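Pollen receptor-like kinase 3 (Arabidopsis thaliana, PDB 5WLS) probably acts as a pollen membrane receptor kinase, its leucine-rich-repeat extracellular domain resembling those of the SERK co-receptors. Local coordinates at residues 42-53 with 67-78; 130-141 with 154-164. All coordinates share one frame; numbering follows the deposited sequence.

Contact 1: 42-53 with 67-78. With NAG (2-acetamido-2-deoxy-beta-D-glucopyranose), chain C.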
loop_
_atom_site.group_PDB
_atom_site.type_symbol
_atom_site.label_atom_id
_atom_site.label_comp_id
_atom_site.label_asym_id
_atom_site.label_seq_id
_atom_site.Cartn_x
_atom_site.Cartn_y
_atom_site.Cartn_z
ATOM N N THR A 42 -2.394 -1.688 23.266
ATOM C CA THR A 42 -1.421 -0.993 22.431
ATOM C C THR A 42 -1.958 -0.794 21.018
ATOM O O THR A 42 -2.780 -1.566 20.538
ATOM C CB THR A 42 -0.088 -1.753 22.387
ATOM O OG1 THR A 42 0.874 -1.001 21.636
ATOM C CG2 THR A 42 -0.268 -3.126 21.759
ATOM N N VAL A 43 -1.499 0.267 20.360
ATOM C CA VAL A 43 -2.024 0.631 19.048
ATOM C C VAL A 43 -1.403 -0.269 17.985
ATOM O O VAL A 43 -0.179 -0.438 17.932
ATOM C CB VAL A 43 -1.759 2.114 18.751
ATOM C CG1 VAL A 43 -2.066 2.430 17.294
ATOM C CG2 VAL A 43 -2.592 2.989 19.673
ATOM N N SER A 44 -2.252 -0.846 17.129
ATOM C CA SER A 44 -1.820 -1.776 16.088
ATOM C C SER A 44 -2.279 -1.401 14.683
ATOM O O SER A 44 -1.719 -1.927 13.707
ATOM C CB SER A 44 -2.314 -3.195 16.404
ATOM O OG SER A 44 -3.724 -3.219 16.538
ATOM N N GLY A 45 -3.261 -0.521 14.542
ATOM C CA GLY A 45 -3.726 -0.113 13.228
ATOM C C GLY A 45 -4.273 1.294 13.256
ATOM O O GLY A 45 -4.756 1.773 14.287
ATOM N N ILE A 46 -4.187 1.962 12.109
ATOM C CA ILE A 46 -4.800 3.269 11.896
ATOM C C ILE A 46 -5.715 3.155 10.687
ATOM O O ILE A 46 -5.277 2.735 9.610
ATOM C CB ILE A 46 -3.751 4.376 11.690
ATOM C CG1 ILE A 46 -2.944 4.601 12.971
ATOM C CG2 ILE A 46 -4.420 5.668 11.240
ATOM C CD1 ILE A 46 -1.769 5.543 12.797
ATOM N N HIS A 47 -6.982 3.519 10.868
ATOM C CA HIS A 47 -8.013 3.347 9.844
ATOM C C HIS A 47 -8.816 4.642 9.755
ATOM O O HIS A 47 -9.871 4.767 10.379
ATOM C CB HIS A 47 -8.892 2.139 10.186
ATOM C CG HIS A 47 -9.924 1.815 9.150
ATOM N ND1 HIS A 47 -10.744 0.712 9.246
ATOM C CD2 HIS A 47 -10.283 2.453 8.011
ATOM C CE1 HIS A 47 -11.556 0.677 8.205
ATOM N NE2 HIS A 47 -11.299 1.724 7.442
ATOM N N VAL A 48 -8.329 5.600 8.969
ATOM C CA VAL A 48 -9.023 6.868 8.770
ATOM C C VAL A 48 -9.188 7.099 7.273
ATOM O O VAL A 48 -8.208 7.073 6.519
ATOM C CB VAL A 48 -8.297 8.047 9.445
ATOM C CG1 VAL A 48 -8.408 7.927 10.953
ATOM C CG2 VAL A 48 -6.839 8.093 9.052
ATOM N N THR A 49 -10.433 7.305 6.843
ATOM C CA THR A 49 -10.770 7.392 5.428
ATOM C C THR A 49 -11.776 8.511 5.203
ATOM O O THR A 49 -12.572 8.839 6.087
ATOM C CB THR A 49 -11.354 6.071 4.898
ATOM O OG1 THR A 49 -12.499 5.705 5.677
ATOM C CG2 THR A 49 -10.320 4.958 4.956
ATOM N N ARG A 50 -11.730 9.091 4.001
ATOM C CA ARG A 50 -12.703 10.092 3.555
ATOM C C ARG A 50 -12.724 11.301 4.486
ATOM O O ARG A 50 -13.786 11.819 4.840
ATOM C CB ARG A 50 -14.100 9.487 3.432
ATOM C CG ARG A 50 -14.162 8.211 2.614
ATOM C CD ARG A 50 -15.596 7.836 2.296
ATOM N NE ARG A 50 -15.697 6.489 1.744
ATOM C CZ ARG A 50 -15.677 6.192 0.450
ATOM N NH1 ARG A 50 -15.567 7.151 -0.459
ATOM N NH2 ARG A 50 -15.776 4.927 0.066
ATOM N N LEU A 51 -11.543 11.759 4.890
ATOM C CA LEU A 51 -11.420 12.979 5.671
ATOM C C LEU A 51 -10.736 14.090 4.893
ATOM O O LEU A 51 -10.464 15.156 5.457
ATOM C CB LEU A 51 -10.663 12.714 6.973
ATOM C CG LEU A 51 -11.334 11.846 8.037
ATOM C CD1 LEU A 51 -10.379 11.614 9.200
ATOM C CD2 LEU A 51 -12.640 12.450 8.529
ATOM N N GLY A 52 -10.459 13.872 3.611
ATOM C CA GLY A 52 -9.782 14.886 2.833
ATOM C C GLY A 52 -8.389 15.178 3.332
ATOM O O GLY A 52 -7.937 16.325 3.239
ATOM N N LEU A 53 -7.705 14.180 3.897
ATOM C CA LEU A 53 -6.333 14.390 4.335
ATOM C C LEU A 53 -5.501 14.890 3.168
ATOM O O LEU A 53 -5.318 14.185 2.170
ATOM C CB LEU A 53 -5.735 13.104 4.912
ATOM C CG LEU A 53 -6.516 12.337 5.975
ATOM C CD1 LEU A 53 -5.778 11.073 6.369
ATOM C CD2 LEU A 53 -6.678 13.230 7.193
ATOM N N ASN A 67 4.001 -1.614 17.895
ATOM C CA ASN A 67 3.236 -2.762 17.437
ATOM C C ASN A 67 2.217 -2.379 16.379
ATOM O O ASN A 67 1.261 -3.130 16.145
ATOM C CB ASN A 67 2.539 -3.432 18.622
ATOM C CG ASN A 67 3.474 -3.648 19.794
ATOM O OD1 ASN A 67 3.402 -2.929 20.791
ATOM N ND2 ASN A 67 4.403 -4.581 19.650
ATOM N N LEU A 68 2.425 -1.258 15.695
ATOM C CA LEU A 68 1.550 -0.900 14.593
ATOM C C LEU A 68 1.778 -1.865 13.440
ATOM O O LEU A 68 2.916 -2.096 13.016
ATOM C CB LEU A 68 1.799 0.543 14.157
ATOM C CG LEU A 68 0.980 1.003 12.956
ATOM C CD1 LEU A 68 -0.467 1.133 13.365
ATOM C CD2 LEU A 68 1.474 2.356 12.462
ATOM N N ARG A 69 0.688 -2.435 12.942
ATOM C CA ARG A 69 0.750 -3.438 11.896
ATOM C C ARG A 69 -0.079 -3.100 10.676
ATOM O O ARG A 69 0.201 -3.645 9.602
ATOM C CB ARG A 69 0.282 -4.801 12.430
ATOM C CG ARG A 69 1.025 -5.311 13.655
ATOM C CD ARG A 69 2.145 -6.248 13.244
ATOM N NE ARG A 69 2.918 -6.738 14.380
ATOM C CZ ARG A 69 3.918 -6.071 14.948
ATOM N NH1 ARG A 69 4.269 -4.879 14.488
ATOM N NH2 ARG A 69 4.568 -6.600 15.976
ATOM N N THR A 70 -1.079 -2.226 10.786
ATOM C CA THR A 70 -1.948 -1.963 9.647
ATOM C C THR A 70 -2.197 -0.471 9.508
ATOM O O THR A 70 -2.505 0.212 10.491
ATOM C CB THR A 70 -3.286 -2.708 9.773
ATOM O OG1 THR A 70 -3.918 -2.361 11.011
ATOM C CG2 THR A 70 -3.072 -4.215 9.724
ATOM N N ILE A 71 -2.066 0.021 8.278
ATOM C CA ILE A 71 -2.373 1.399 7.924
ATOM C C ILE A 71 -3.361 1.373 6.767
ATOM O O ILE A 71 -3.117 0.708 5.754
ATOM C CB ILE A 71 -1.108 2.190 7.537
ATOM C CG1 ILE A 71 -0.219 2.413 8.762
ATOM C CG2 ILE A 71 -1.481 3.520 6.888
ATOM C CD1 ILE A 71 1.180 2.882 8.426
ATOM N N ARG A 72 -4.473 2.095 6.917
ATOM C CA ARG A 72 -5.506 2.178 5.885
ATOM C C ARG A 72 -5.975 3.629 5.812
ATOM O O ARG A 72 -6.713 4.101 6.683
ATOM C CB ARG A 72 -6.658 1.219 6.167
ATOM C CG ARG A 72 -7.932 1.517 5.390
ATOM C CD ARG A 72 -9.001 0.466 5.643
ATOM N NE ARG A 72 -9.851 0.256 4.475
ATOM C CZ ARG A 72 -10.716 -0.746 4.348
ATOM N NH1 ARG A 72 -10.843 -1.634 5.321
ATOM N NH2 ARG A 72 -11.454 -0.857 3.253
ATOM N N LEU A 73 -5.538 4.330 4.772
ATOM C CA LEU A 73 -5.810 5.749 4.574
ATOM C C LEU A 73 -6.579 5.970 3.280
ATOM O O LEU A 73 -6.304 6.907 2.528
ATOM C CB LEU A 73 -4.512 6.548 4.572
ATOM C CG LEU A 73 -3.634 6.370 5.811
ATOM C CD1 LEU A 73 -2.264 6.957 5.601
ATOM C CD2 LEU A 73 -4.299 7.030 6.991
ATOM N N ASP A 74 -7.558 5.103 3.015
ATOM C CA ASP A 74 -8.245 5.110 1.730
ATOM C C ASP A 74 -9.032 6.395 1.495
ATOM O O ASP A 74 -9.516 7.042 2.425
ATOM C CB ASP A 74 -9.200 3.917 1.639
ATOM C CG ASP A 74 -8.471 2.585 1.636
ATOM O OD1 ASP A 74 -7.302 2.546 1.197
ATOM O OD2 ASP A 74 -9.065 1.569 2.069
ATOM N N ASN A 75 -9.118 6.775 0.226
ATOM C CA ASN A 75 -9.953 7.875 -0.260
ATOM C C ASN A 75 -9.718 9.175 0.524
ATOM O O ASN A 75 -10.582 9.675 1.250
ATOM C CB ASN A 75 -11.445 7.482 -0.277
ATOM C CG ASN A 75 -11.695 6.212 -1.052
ATOM O OD1 ASN A 75 -11.543 6.187 -2.270
ATOM N ND2 ASN A 75 -12.110 5.157 -0.359
ATOM N N ASN A 76 -8.516 9.714 0.360
ATOM C CA ASN A 76 -8.198 11.044 0.863
ATOM C C ASN A 76 -7.535 11.794 -0.285
ATOM O O ASN A 76 -7.732 11.482 -1.467
ATOM C CB ASN A 76 -7.308 10.959 2.111
ATOM C CG ASN A 76 -8.077 10.558 3.353
ATOM O OD1 ASN A 76 -8.800 11.365 3.937
ATOM N ND2 ASN A 76 -7.905 9.311 3.777
ATOM N N LEU A 77 -6.741 12.803 0.054
ATOM C CA LEU A 77 -6.106 13.654 -0.942
ATOM C C LEU A 77 -4.601 13.708 -0.731
ATOM O O LEU A 77 -3.965 14.726 -1.018
ATOM C CB LEU A 77 -6.702 15.059 -0.910
ATOM C CG LEU A 77 -8.224 15.146 -1.001
ATOM C CD1 LEU A 77 -8.693 16.576 -0.785
ATOM C CD2 LEU A 77 -8.689 14.631 -2.352
ATOM N N LEU A 78 -4.021 12.630 -0.212
ATOM C CA LEU A 78 -2.588 12.612 0.041
ATOM C C LEU A 78 -1.835 12.609 -1.282
ATOM O O LEU A 78 -2.166 11.839 -2.188
ATOM C CB LEU A 78 -2.213 11.380 0.853
ATOM C CG LEU A 78 -2.903 11.265 2.208
ATOM C CD1 LEU A 78 -2.606 9.926 2.865
ATOM C CD2 LEU A 78 -2.474 12.415 3.107
HETATM C C1 NAG C . -11.761 4.127 -5.672
HETATM C C2 NAG C . -12.597 3.303 -4.707
HETATM C C3 NAG C . -13.679 2.535 -5.455
HETATM C C4 NAG C . -14.606 3.471 -6.217
HETATM C C5 NAG C . -13.743 4.441 -7.075
HETATM C C6 NAG C . -14.540 5.632 -7.589
HETATM C C7 NAG C . -11.940 2.172 -2.635
HETATM C C8 NAG C . -11.063 1.204 -1.994
HETATM N N2 NAG C . -11.774 2.360 -3.950
HETATM O O3 NAG C . -14.381 1.688 -4.536
HETATM O O4 NAG C . -15.357 2.694 -7.153
HETATM O O5 NAG C . -12.590 4.988 -6.405
HETATM O O6 NAG C . -15.501 6.114 -6.649
HETATM O O7 NAG C . -12.800 2.813 -1.993
HETATM O O HOH W 1 -5.944 -0.440 9.604
#

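Contact 2: 130-141 with 154-164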
loop_
_atom_site.group_PDB
_atom_site.type_symbol
_atom_site.label_atom_id
_atom_site.label_comp_id
_atom_site.label_asym_id
_atom_site.label_seq_id
_atom_site.Cartn_x
_atom_site.Cartn_y
_atom_site.Cartn_z
ATOM N N ILE A 130 7.159 -0.793 -11.709
ATOM C CA ILE A 130 6.906 -1.471 -10.438
ATOM C C ILE A 130 8.233 -1.930 -9.844
ATOM O O ILE A 130 9.050 -2.534 -10.551
ATOM C CB ILE A 130 5.946 -2.659 -10.616
ATOM C CG1 ILE A 130 4.676 -2.216 -11.344
ATOM C CG2 ILE A 130 5.600 -3.282 -9.268
ATOM C CD1 ILE A 130 3.737 -3.358 -11.671
ATOM N N PRO A 131 8.495 -1.660 -8.566
ATOM C CA PRO A 131 9.792 -2.028 -7.981
ATOM C C PRO A 131 9.962 -3.539 -7.934
ATOM O O PRO A 131 9.061 -4.265 -7.511
ATOM C CB PRO A 131 9.729 -1.423 -6.571
ATOM C CG PRO A 131 8.671 -0.379 -6.651
ATOM C CD PRO A 131 7.660 -0.910 -7.614
ATOM N N ALA A 132 11.127 -4.007 -8.388
ATOM C CA ALA A 132 11.379 -5.442 -8.441
ATOM C C ALA A 132 11.300 -6.082 -7.062
ATOM O O ALA A 132 10.896 -7.243 -6.940
ATOM C CB ALA A 132 12.741 -5.719 -9.077
ATOM N N SER A 133 11.672 -5.342 -6.012
ATOM C CA SER A 133 11.661 -5.907 -4.668
ATOM C C SER A 133 10.248 -6.228 -4.202
ATOM O O SER A 133 10.058 -7.130 -3.377
ATOM C CB SER A 133 12.331 -4.946 -3.686
ATOM O OG SER A 133 11.682 -3.686 -3.687
ATOM N N LEU A 134 9.249 -5.503 -4.712
ATOM C CA LEU A 134 7.863 -5.811 -4.377
ATOM C C LEU A 134 7.502 -7.232 -4.789
ATOM O O LEU A 134 6.767 -7.925 -4.077
ATOM C CB LEU A 134 6.928 -4.802 -5.044
ATOM C CG LEU A 134 5.446 -4.867 -4.675
ATOM C CD1 LEU A 134 5.247 -4.647 -3.184
ATOM C CD2 LEU A 134 4.662 -3.845 -5.480
ATOM N N MET A 135 8.013 -7.683 -5.932
ATOM C CA MET A 135 7.732 -9.018 -6.437
ATOM C C MET A 135 8.698 -10.065 -5.894
ATOM O O MET A 135 8.673 -11.212 -6.351
ATOM C CB MET A 135 7.764 -9.015 -7.967
ATOM C CG MET A 135 6.937 -7.907 -8.598
ATOM S SD MET A 135 5.210 -7.914 -8.073
ATOM C CE MET A 135 4.512 -9.108 -9.211
ATOM N N GLN A 136 9.544 -9.697 -4.932
ATOM C CA GLN A 136 10.398 -10.642 -4.228
ATOM C C GLN A 136 9.888 -10.950 -2.827
ATOM O O GLN A 136 10.508 -11.747 -2.116
ATOM C CB GLN A 136 11.836 -10.115 -4.147
ATOM C CG GLN A 136 12.594 -10.120 -5.470
ATOM C CD GLN A 136 12.801 -11.516 -6.029
ATOM O OE1 GLN A 136 13.100 -12.456 -5.292
ATOM N NE2 GLN A 136 12.650 -11.655 -7.341
ATOM N N LEU A 137 8.778 -10.340 -2.415
ATOM C CA LEU A 137 8.188 -10.617 -1.110
ATOM C C LEU A 137 7.532 -11.991 -1.139
ATOM O O LEU A 137 6.530 -12.195 -1.831
ATOM C CB LEU A 137 7.174 -9.538 -0.741
ATOM C CG LEU A 137 7.690 -8.106 -0.603
ATOM C CD1 LEU A 137 6.529 -7.136 -0.419
ATOM C CD2 LEU A 137 8.680 -7.996 0.547
ATOM N N ALA A 138 8.102 -12.941 -0.394
ATOM C CA ALA A 138 7.557 -14.292 -0.362
ATOM C C ALA A 138 6.196 -14.361 0.319
ATOM O O ALA A 138 5.422 -15.280 0.032
ATOM C CB ALA A 138 8.536 -15.236 0.339
ATOM N N GLY A 139 5.884 -13.419 1.204
ATOM C CA GLY A 139 4.643 -13.428 1.948
ATOM C C GLY A 139 3.566 -12.496 1.435
ATOM O O GLY A 139 2.540 -12.337 2.105
ATOM N N LEU A 140 3.755 -11.881 0.270
ATOM C CA LEU A 140 2.763 -10.957 -0.268
ATOM C C LEU A 140 1.571 -11.755 -0.780
ATOM O O LEU A 140 1.728 -12.645 -1.620
ATOM C CB LEU A 140 3.367 -10.122 -1.393
ATOM C CG LEU A 140 2.457 -9.072 -2.037
ATOM C CD1 LEU A 140 1.987 -8.047 -1.009
ATOM C CD2 LEU A 140 3.133 -8.408 -3.226
ATOM N N GLU A 141 0.381 -11.447 -0.275
ATOM C CA GLU A 141 -0.813 -12.171 -0.683
ATOM C C GLU A 141 -1.721 -11.370 -1.603
ATOM O O GLU A 141 -2.278 -11.933 -2.551
ATOM C CB GLU A 141 -1.591 -12.626 0.555
ATOM C CG GLU A 141 -0.675 -13.171 1.643
ATOM C CD GLU A 141 -1.413 -13.613 2.887
ATOM O OE1 GLU A 141 -0.767 -14.213 3.772
ATOM O OE2 GLU A 141 -2.640 -13.393 2.968
ATOM N N ILE A 154 6.825 -5.906 -16.076
ATOM C CA ILE A 154 6.481 -6.371 -14.732
ATOM C C ILE A 154 7.632 -7.220 -14.202
ATOM O O ILE A 154 8.091 -8.132 -14.906
ATOM C CB ILE A 154 5.179 -7.164 -14.757
ATOM C CG1 ILE A 154 4.036 -6.294 -15.285
ATOM C CG2 ILE A 154 4.851 -7.696 -13.368
ATOM C CD1 ILE A 154 2.819 -7.084 -15.718
ATOM N N PRO A 155 8.129 -6.952 -12.992
ATOM C CA PRO A 155 9.219 -7.768 -12.462
ATOM C C PRO A 155 8.759 -9.195 -12.236
ATOM O O PRO A 155 7.560 -9.452 -12.029
ATOM C CB PRO A 155 9.564 -7.073 -11.132
ATOM C CG PRO A 155 9.042 -5.686 -11.277
ATOM C CD PRO A 155 7.811 -5.811 -12.118
ATOM N N PRO A 156 9.673 -10.161 -12.274
ATOM C CA PRO A 156 9.282 -11.547 -12.003
ATOM C C PRO A 156 8.930 -11.736 -10.537
ATOM O O PRO A 156 9.432 -11.031 -9.658
ATOM C CB PRO A 156 10.532 -12.350 -12.384
ATOM C CG PRO A 156 11.656 -11.384 -12.203
ATOM C CD PRO A 156 11.104 -10.043 -12.599
ATOM N N LEU A 157 8.067 -12.713 -10.280
ATOM C CA LEU A 157 7.653 -13.049 -8.926
ATOM C C LEU A 157 8.454 -14.248 -8.439
ATOM O O LEU A 157 8.566 -15.255 -9.146
ATOM C CB LEU A 157 6.153 -13.336 -8.871
ATOM C CG LEU A 157 5.557 -13.832 -7.555
ATOM C CD1 LEU A 157 5.595 -12.757 -6.488
ATOM C CD2 LEU A 157 4.132 -14.263 -7.798
ATOM N N THR A 158 9.004 -14.136 -7.234
ATOM C CA THR A 158 9.895 -15.164 -6.713
ATOM C C THR A 158 9.134 -16.446 -6.404
ATOM O O THR A 158 8.012 -16.415 -5.892
ATOM C CB THR A 158 10.611 -14.658 -5.461
ATOM O OG1 THR A 158 11.418 -15.704 -4.909
ATOM C CG2 THR A 158 9.607 -14.185 -4.419
ATOM N N ASP A 159 9.749 -17.584 -6.742
ATOM C CA ASP A 159 9.154 -18.878 -6.420
ATOM C C ASP A 159 8.940 -19.055 -4.924
ATOM O O ASP A 159 8.147 -19.911 -4.520
ATOM C CB ASP A 159 10.028 -20.018 -6.947
ATOM C CG ASP A 159 9.946 -20.165 -8.451
ATOM O OD1 ASP A 159 8.901 -19.805 -9.032
ATOM O OD2 ASP A 159 10.927 -20.650 -9.050
ATOM N N GLY A 160 9.624 -18.264 -4.095
ATOM C CA GLY A 160 9.433 -18.354 -2.661
ATOM C C GLY A 160 8.062 -17.906 -2.205
ATOM O O GLY A 160 7.656 -18.230 -1.083
ATOM N N ASN A 161 7.341 -17.168 -3.047
ATOM C CA ASN A 161 5.977 -16.769 -2.726
ATOM C C ASN A 161 5.037 -17.923 -3.052
ATOM O O ASN A 161 5.016 -18.416 -4.186
ATOM C CB ASN A 161 5.581 -15.513 -3.501
ATOM C CG ASN A 161 4.212 -14.976 -3.106
ATOM O OD1 ASN A 161 3.235 -15.719 -3.014
ATOM N ND2 ASN A 161 4.143 -13.672 -2.863
ATOM N N LYS A 162 4.260 -18.352 -2.055
ATOM C CA LYS A 162 3.258 -19.396 -2.234
ATOM C C LYS A 162 1.877 -18.946 -1.765
ATOM O O LYS A 162 0.991 -19.787 -1.570
ATOM C CB LYS A 162 3.662 -20.682 -1.502
ATOM C CG LYS A 162 4.771 -21.496 -2.172
ATOM C CD LYS A 162 6.160 -20.924 -1.934
ATOM C CE LYS A 162 7.236 -21.961 -2.219
ATOM N NZ LYS A 162 7.523 -22.080 -3.677
ATOM N N VAL A 163 1.666 -17.642 -1.580
ATOM C CA VAL A 163 0.454 -17.163 -0.920
ATOM C C VAL A 163 -0.263 -16.077 -1.715
ATOM O O VAL A 163 -1.397 -15.709 -1.383
ATOM C CB VAL A 163 0.770 -16.659 0.499
ATOM C CG1 VAL A 163 1.248 -17.804 1.379
ATOM C CG2 VAL A 163 1.814 -15.557 0.443
ATOM N N LEU A 164 0.383 -15.538 -2.750
ATOM C CA LEU A 164 -0.254 -14.482 -3.533
ATOM C C LEU A 164 -1.524 -15.002 -4.194
ATOM O O LEU A 164 -1.461 -15.854 -5.085
ATOM C CB LEU A 164 0.698 -13.924 -4.595
ATOM C CG LEU A 164 0.129 -12.753 -5.412
ATOM C CD1 LEU A 164 0.269 -11.439 -4.653
ATOM C CD2 LEU A 164 0.775 -12.660 -6.788
#

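Contact 1: 42-53 with 67-78
The imidazole of H47 lies side by side with R72, ring and guanidinium planes 6° apart, and one ring face receives R72 CD in a CH-pi contact, 3.4 Å from the ring centroid. At the ring edge, in plane, sits T49 CG2; ND1 is hydrogen-bonded to Y36 OH of strand 35-38. Bent at chi3 (-148°), R72 sets CD over the imidazole and turns NE to a salt bridge with D74 OD2, NE approaching from above the carboxylate plane; D74 OD1 accepts a hydrogen bond from S97 N. The R50 guanidinium has N75 ND2 over one face, the planes nearly parallel, and this ND2 donates to NAG O7 at 2.9 Å. Strands 42-47 and 70-72 are parallel neighbours in the leucine-rich-repeat solenoid, joined by hydrogen bonds from I46 N to T70 O and from R72 N to I46 O. Beyond them N76 closes the LxxLxLxxN pattern begun by L68, a rung of the asparagine ladder: OD1 accepts L51 N (2.9 Å) and L53 N (3.0 Å) from opposite faces of the amide plane, and ND2 donates to L73 O. An amide suits this buried place, accepting and donating at once. Inside the coil, V48 CG2 meets L73 CD2 at 3.4 Å.

Contact 2: 130-141 with 154-164
I130 meets P155 first: its carbonyl O lies 3.2 Å from P155 CG, and its CB faces CD of the same ring. A132 follows, its small side chain letting P155 CB come to 3.6 Å from A132 CA. M135 crosses P155 at about a right angle, CG lying 3.7 Å from P155 CB. Bends at chi2 and chi3 (-56° and -85°) fold the flexible thioether back so that CE reaches I154 CG2; I182 of helix 180-183 also touches this methionine. M135 O accepts a hydrogen bond from T158 N at 3.1 Å, almost in line with its C=O bond. Q136 brings OE1 to 3.3 Å from T158 CB. Both segments are loops on successive turns of the leucine-rich-repeat solenoid, each leading into the next parallel strand of the long sheet. L137 starts a type I turn ending at L140, and N161 spans it from the neighbouring coil: ND2 donates to L137 O (3.0 Å) and to L140 O (2.9 Å), the latter on a lone pair. With CG anti to the backbone N (chi1 -175°), the amide reaches across to these carbonyls while OD1 accepts V163 N and L164 N, an Asx turn and Asx motif. An asparagine thus ties its own loop to the adjacent one. A138 CB lies 3.4 Å from G160 O. L140 and L164, at the same position of successive repeats (each three residues before a strand leucine, L143 in the first), lie alongside, pointing the same way. The aliphatic CG of E141 packs against V163 CG2.

Both contacts join neighbouring coils of one solenoid, and each includes an asparagine amide, N76 or N161, that bonds to the backbone of both coils. Contact 1 runs along two strands of the sheet and on into the loops that follow them; contact 2 joins the loops that lead into strands 142-144 and 166-168. Strands 93-95 and 118-120 stand between the two strand pairs. The contact centres are 24 Å apart, on opposite sides of the chain's centre, and their nearest atoms about 11 Å. A glycan sugar lies beside contact 1, at N75; being attached to the protein itself, it is not a bound ligand.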